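Local atomic coordinates of putative acetyltransferase (PDB entry 3D9W), a protein that probably transfers acetyl groups from acetyl-CoA to arylamines, as members of the arylamine N-acetyltransferase family do. Residues A[121-126]-A[193-198]. Numbering follows the deposited sequence.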
loop_
_atom_site.group_PDB
_atom_site.type_symbol
_atom_site.label_atom_id
_atom_site.label_comp_id
_atom_site.label_asym_id
_atom_site.label_seq_id
_atom_site.Cartn_x
_atom_site.Cartn_y
_atom_site.Cartn_z
ATOM N N LEU A 121 7.838 -1.002 -2.174
ATOM C CA LEU A 121 7.727 -0.063 -3.283
ATOM C C LEU A 121 8.126 -0.797 -4.543
ATOM O O LEU A 121 8.915 -1.736 -4.491
ATOM C CB LEU A 121 8.647 1.147 -3.081
ATOM C CG LEU A 121 8.251 2.172 -2.005
ATOM C CD1 LEU A 121 9.353 3.230 -1.866
ATOM C CD2 LEU A 121 6.903 2.825 -2.357
ATOM N N LEU A 122 7.576 -0.378 -5.675
ATOM C CA LEU A 122 7.894 -1.016 -6.940
ATOM C C LEU A 122 8.447 -0.034 -7.978
ATOM O O LEU A 122 7.830 0.991 -8.275
ATOM C CB LEU A 122 6.653 -1.719 -7.498
ATOM C CG LEU A 122 6.020 -2.813 -6.636
ATOM C CD1 LEU A 122 4.717 -3.307 -7.258
ATOM C CD2 LEU A 122 7.004 -3.964 -6.484
ATOM N N ARG A 123 9.631 -0.357 -8.501
ATOM C CA ARG A 123 10.314 0.423 -9.540
ATOM C C ARG A 123 9.884 -0.283 -10.834
ATOM O O ARG A 123 10.236 -1.448 -11.067
ATOM C CB ARG A 123 11.833 0.329 -9.339
ATOM C CG ARG A 123 12.701 0.979 -10.410
ATOM C CD ARG A 123 14.133 0.453 -10.315
ATOM N NE ARG A 123 15.005 0.913 -11.390
ATOM C CZ ARG A 123 15.811 1.972 -11.295
ATOM N NH1 ARG A 123 15.856 2.682 -10.171
ATOM N NH2 ARG A 123 16.582 2.321 -12.318
ATOM N N VAL A 124 9.126 0.423 -11.671
ATOM C CA VAL A 124 8.593 -0.159 -12.902
ATOM C C VAL A 124 9.045 0.488 -14.217
ATOM O O VAL A 124 9.211 1.708 -14.304
ATOM C CB VAL A 124 7.042 -0.134 -12.846
ATOM C CG1 VAL A 124 6.440 -0.943 -13.981
ATOM C CG2 VAL A 124 6.579 -0.647 -11.503
ATOM N N THR A 125 9.215 -0.345 -15.244
ATOM C CA THR A 125 9.630 0.114 -16.574
ATOM C C THR A 125 8.660 -0.373 -17.659
ATOM O O THR A 125 8.334 -1.557 -17.721
ATOM C CB THR A 125 11.026 -0.407 -16.914
ATOM O OG1 THR A 125 10.996 -1.839 -16.988
ATOM C CG2 THR A 125 12.018 0.029 -15.849
ATOM N N THR A 126 8.202 0.543 -18.511
ATOM C CA THR A 126 7.271 0.172 -19.567
ATOM C C THR A 126 7.996 -0.162 -20.861
ATOM O O THR A 126 9.227 -0.134 -20.925
ATOM C CB THR A 126 6.235 1.295 -19.854
ATOM O OG1 THR A 126 6.795 2.277 -20.744
ATOM C CG2 THR A 126 5.804 1.954 -18.547
ATOM N N PHE A 193 13.318 6.325 0.646
ATOM C CA PHE A 193 13.725 5.028 0.117
ATOM C C PHE A 193 15.006 5.088 -0.695
ATOM O O PHE A 193 15.372 6.139 -1.223
ATOM C CB PHE A 193 12.612 4.402 -0.734
ATOM C CG PHE A 193 12.340 5.120 -2.025
ATOM C CD1 PHE A 193 11.482 6.207 -2.062
ATOM C CD2 PHE A 193 12.900 4.672 -3.212
ATOM C CE1 PHE A 193 11.177 6.827 -3.264
ATOM C CE2 PHE A 193 12.605 5.281 -4.414
ATOM C CZ PHE A 193 11.743 6.361 -4.446
ATOM N N THR A 194 15.686 3.952 -0.777
ATOM C CA THR A 194 16.919 3.845 -1.534
ATOM C C THR A 194 16.608 3.066 -2.796
ATOM O O THR A 194 15.487 2.602 -2.978
ATOM C CB THR A 194 18.026 3.102 -0.741
ATOM O OG1 THR A 194 17.652 1.733 -0.531
ATOM C CG2 THR A 194 18.261 3.782 0.594
ATOM N N THR A 195 17.590 2.918 -3.671
ATOM C CA THR A 195 17.351 2.189 -4.898
ATOM C C THR A 195 17.947 0.801 -4.858
ATOM O O THR A 195 18.203 0.186 -5.890
ATOM C CB THR A 195 17.910 2.938 -6.096
ATOM O OG1 THR A 195 19.265 3.303 -5.828
ATOM C CG2 THR A 195 17.080 4.177 -6.377
ATOM N N ALA A 196 18.166 0.308 -3.649
ATOM C CA ALA A 196 18.712 -1.033 -3.463
ATOM C C ALA A 196 17.707 -2.063 -3.987
ATOM O O ALA A 196 16.531 -2.037 -3.609
ATOM C CB ALA A 196 18.978 -1.279 -1.987
ATOM N N PRO A 197 18.152 -2.976 -4.870
ATOM C CA PRO A 197 17.277 -4.012 -5.430
ATOM C C PRO A 197 16.682 -4.841 -4.301
ATOM O O PRO A 197 17.415 -5.337 -3.448
ATOM C CB PRO A 197 18.231 -4.832 -6.292
ATOM C CG PRO A 197 19.219 -3.824 -6.738
ATOM C CD PRO A 197 19.492 -3.051 -5.474
ATOM N N GLN A 198 15.360 -4.981 -4.292
ATOM C CA GLN A 198 14.674 -5.754 -3.257
ATOM C C GLN A 198 13.885 -6.896 -3.885
ATOM O O GLN A 198 13.400 -6.781 -5.010
ATOM C CB GLN A 198 13.751 -4.843 -2.446
ATOM C CG GLN A 198 14.503 -3.827 -1.591
ATOM C CD GLN A 198 15.100 -4.433 -0.330
ATOM O OE1 GLN A 198 14.409 -4.612 0.681
ATOM N NE2 GLN A 198 16.382 -4.767 -0.387
#
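Leu121 and Phe193 face each other with their CA atoms 8.6 Å apart, and Arg123 CA stands at the same distance from Thr195 CA, a spacing that leaves the two backbones linked through side chains alone. The main meeting is a CH-pi contact: Leu121 lays its methyl CD1 over one face of the Phe193 ring, 3.9 Å from the ring centroid and 28° off the ring normal. The methyl sits toward the root of the ring, with Leu121 CD1 3.5 Å from Phe193 CG, and the two side chains cross nearly at right angles. Leu121 carries CD1 outward on an extended second torsion (chi2 175°). Two residues further along, Arg123 reaches out on an almost straight chain and meets Thr195 loosely. The methyl CG2 of Thr195 lies at the edge of the guanidinium, near its plane, 4.3 Å from Arg123 NH1, a loose approach of a methyl to the flat cation. Past it, Gln198 folds back on its own loop, where NE2 donates to Pro197 O at 3.3 Å from above the carbonyl plane.

Strand 99-107 accounts for the gap between Leu121 and Phe193, lying between their strands in the large antiparallel sheet; their contact is plain packing between next-but-one strands, made across it on one face. It pairs with Leu121 through His103 and with Arg123 through Thr101, and it also holds the loop leading to helix 200-212, by hydrogen bonds from His103 to Ala196 O and from Thr104 to Gln198 OE1. Phe193 stacks on Trp177 and, like Leu121, touches Met134 of strand 132-135. Leu122 and Val124 alternate to the opposite face of the sheet, where they pack on helix 82-95.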